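Local coordinates for GntR-family protein transcriptional regulator (Mycobacterium smegmatis, PDB 3F8M) that represses the phnDCE operon, which serves phosphate uptake, while phosphate is available, as a DNA-binding winged helix-turn-helix regulator of the GntR family, at the interface of chains A and B. Residues are numbered along the deposited sequence; one frame, centred on the assembly and turned at random. Chains: chain A/B, GntR-family protein transcriptional regulator.

The interface of chains A and B. Residues chain A 86, 179-183; chain B 237-240.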
ATOM      1  N   MET A  86       5.566  -4.115 -12.513  1.00 33.16           N
ATOM      2  CA  MET A  86       6.129  -3.412 -13.670  1.00 34.84           C
ATOM      3  C   MET A  86       5.105  -3.106 -14.783  1.00 34.76           C
ATOM      4  O   MET A  86       5.467  -2.595 -15.861  1.00 35.15           O
ATOM      5  CB  MET A  86       7.333  -4.214 -14.196  1.00 35.48           C
ATOM      6  CG  MET A  86       8.529  -4.179 -13.222  1.00 39.51           C
ATOM      7  SD  MET A  86       9.656  -5.623 -13.201  1.00 46.08           S
ATOM      8  CE  MET A  86       8.684  -6.812 -12.266  1.00 46.84           C
ATOM      9  N   THR A 179      13.845  -5.599 -14.543  1.00 29.47           N
ATOM     10  CA  THR A 179      14.174  -6.919 -14.007  1.00 31.60           C
ATOM     11  C   THR A 179      13.850  -7.003 -12.507  1.00 31.63           C
ATOM     12  O   THR A 179      13.292  -7.993 -12.043  1.00 32.19           O
ATOM     13  CB  THR A 179      15.644  -7.263 -14.320  1.00 31.57           C
ATOM     14  OG1 THR A 179      15.871  -7.081 -15.730  1.00 33.71           O
ATOM     15  CG2 THR A 179      16.004  -8.714 -13.913  1.00 32.79           C
ATOM     16  N   ARG A 180      14.131  -5.934 -11.769  1.00 31.53           N
ATOM     17  CA  ARG A 180      13.830  -5.897 -10.329  1.00 32.21           C
ATOM     18  C   ARG A 180      13.320  -4.500  -9.934  1.00 32.57           C
ATOM     19  O   ARG A 180      13.940  -3.492 -10.330  1.00 32.18           O
ATOM     20  CB  ARG A 180      15.099  -6.266  -9.541  1.00 32.26           C
ATOM     21  CG  ARG A 180      14.965  -6.352  -8.029  1.00 33.54           C
ATOM     22  CD  ARG A 180      16.214  -7.040  -7.472  1.00 32.80           C
ATOM     23  NE  ARG A 180      17.424  -6.259  -7.692  1.00 32.61           N
ATOM     24  CZ  ARG A 180      17.849  -5.347  -6.843  1.00 31.84           C
ATOM     25  NH1 ARG A 180      17.149  -5.138  -5.747  1.00 35.20           N
ATOM     26  NH2 ARG A 180      18.966  -4.664  -7.071  1.00 33.14           N
ATOM     27  N   THR A 181      12.195  -4.458  -9.201  1.00 31.90           N
ATOM     28  CA  THR A 181      11.727  -3.239  -8.515  1.00 32.53           C
ATOM     29  C   THR A 181      11.757  -3.393  -6.995  1.00 32.02           C
ATOM     30  O   THR A 181      11.640  -4.525  -6.472  1.00 31.47           O
ATOM     31  CB  THR A 181      10.311  -2.803  -8.924  1.00 32.86           C
ATOM     32  OG1 THR A 181       9.393  -3.890  -8.777  1.00 34.91           O
ATOM     33  CG2 THR A 181      10.298  -2.304 -10.372  1.00 33.76           C
ATOM     34  N   VAL A 182      11.952  -2.270  -6.305  1.00 30.47           N
ATOM     35  CA  VAL A 182      11.946  -2.189  -4.830  1.00 30.79           C
ATOM     36  C   VAL A 182      11.087  -0.990  -4.442  1.00 30.16           C
ATOM     37  O   VAL A 182      11.468   0.182  -4.723  1.00 30.50           O
ATOM     38  CB  VAL A 182      13.380  -2.031  -4.229  1.00 29.96           C
ATOM     39  CG1 VAL A 182      13.351  -2.033  -2.714  1.00 31.98           C
ATOM     40  CG2 VAL A 182      14.313  -3.151  -4.695  1.00 33.12           C
ATOM     41  N   ASP A 183       9.925  -1.272  -3.857  1.00 29.56           N
ATOM     42  CA  ASP A 183       8.953  -0.250  -3.500  1.00 29.79           C
ATOM     43  C   ASP A 183       8.942  -0.048  -1.985  1.00 29.15           C
ATOM     44  O   ASP A 183       9.133  -1.020  -1.220  1.00 29.19           O
ATOM     45  CB  ASP A 183       7.553  -0.669  -3.880  1.00 30.26           C
ATOM     46  CG  ASP A 183       7.199  -0.385  -5.327  1.00 34.22           C
ATOM     47  OD1 ASP A 183       7.558   0.685  -5.864  1.00 32.15           O
ATOM     48  OD2 ASP A 183       6.474  -1.228  -5.907  1.00 36.38           O
TER
ATOM     49  N   ALA B 237       8.161  -3.911  -0.919  1.00 34.59           N
ATOM     50  CA  ALA B 237       7.919  -4.978  -1.900  1.00 36.22           C
ATOM     51  C   ALA B 237       9.093  -5.046  -2.864  1.00 37.74           C
ATOM     52  O   ALA B 237       9.491  -4.025  -3.459  1.00 36.90           O
ATOM     53  CB  ALA B 237       6.602  -4.742  -2.651  1.00 35.61           C
ATOM     54  N   VAL B 238       9.683  -6.232  -2.974  1.00 39.18           N
ATOM     55  CA  VAL B 238      10.785  -6.472  -3.899  1.00 40.80           C
ATOM     56  C   VAL B 238      10.262  -7.440  -4.936  1.00 42.11           C
ATOM     57  O   VAL B 238       9.952  -8.579  -4.605  1.00 42.11           O
ATOM     58  CB  VAL B 238      12.015  -7.029  -3.192  1.00 40.79           C
ATOM     59  CG1 VAL B 238      13.127  -7.353  -4.185  1.00 41.64           C
ATOM     60  CG2 VAL B 238      12.523  -6.047  -2.131  1.00 40.88           C
ATOM     61  N   MET B 239      10.129  -6.972  -6.186  1.00 43.57           N
ATOM     62  CA  MET B 239       9.554  -7.781  -7.267  1.00 44.95           C
ATOM     63  C   MET B 239      10.519  -8.067  -8.409  1.00 45.25           C
ATOM     64  O   MET B 239      11.365  -7.241  -8.736  1.00 44.82           O
ATOM     65  CB  MET B 239       8.302  -7.123  -7.805  1.00 45.43           C
ATOM     66  CG  MET B 239       7.546  -6.461  -6.698  1.00 47.56           C
ATOM     67  SD  MET B 239       5.849  -6.191  -7.099  1.00 50.57           S
ATOM     68  CE  MET B 239       5.110  -7.794  -6.787  1.00 48.91           C
ATOM     69  N   HIS B 240      10.382  -9.256  -8.995  1.00 45.49           N
ATOM     70  CA  HIS B 240      11.282  -9.705 -10.057  1.00 45.98           C
ATOM     71  C   HIS B 240      10.494 -10.001 -11.328  1.00 46.17           C
ATOM     72  O   HIS B 240       9.367 -10.487 -11.258  1.00 46.45           O
ATOM     73  CB  HIS B 240      12.069 -10.942  -9.613  1.00 45.67           C
ATOM     74  CG  HIS B 240      13.001 -10.688  -8.468  1.00 45.73           C
ATOM     75  ND1 HIS B 240      12.597 -10.764  -7.150  1.00 45.01           N
ATOM     76  CD2 HIS B 240      14.316 -10.361  -8.442  1.00 45.67           C
ATOM     77  CE1 HIS B 240      13.621 -10.489  -6.360  1.00 45.90           C
ATOM     78  NE2 HIS B 240      14.680 -10.252  -7.118  1.00 47.63           N
TER
HETATM   79  O   HOH W   1       8.370  -3.538  -6.231  1.00 43.31           O
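Above one face of the B:His240 imidazole, but displaced outward past its NE2-CD2 edge, runs the aliphatic stem of A:Arg180: CG is the higher above the ring plane, and CD is lower and farther out, 3.6 Å from NE2 of B:His240. The two side chains lie alongside each other, pointing the same way, with CG of A:Arg180 anti to its backbone N (chi1 -177°). CG and CD are the arginine atoms near NE2 and CD2; the guanidinium lies farther beyond the ring, its plane turned 35° from it. The arginine's positive charge may disfavour protonation of the imidazole, whose charge state is not seen. Beside this pair, CG1 of A:Val182 and CG2 of B:Val238 meet at 4.1 Å, methyl to methyl.

The opposite face of the two-stranded ribbon carries A:Thr181 and B:Met239. A:Thr181 OG1, between its own backbone N and carbonyl carbon (chi1 53°), is turned toward the methionine, 3.5 Å from CB of B:Met239. OG1 of A:Thr181 is also 2.8 Å from a water oxygen, which lies 3.0 Å from backbone O of B:Ala237, tying side chain to partner backbone. On this face too, CE of A:Met86 rests 3.8 Å from the carbonyl carbon of B:His240.

Backbone bonds hold the register. A:Thr181 and B:Met239 exchange N-H and C=O reciprocally, both bonds 2.9 Å between N and O. A:Asp183 and B:Ala237 form the next such pair, A:Asp183 N donating to B:Ala237 O at 2.8 Å.

Strand 233-240 of chain B thus lines up antiparallel with strand 180-188 of chain A's UTRA domain. This C-terminal strand pairing and its symmetry twin probably stabilise the dimer, the usual form of GntR-family regulators.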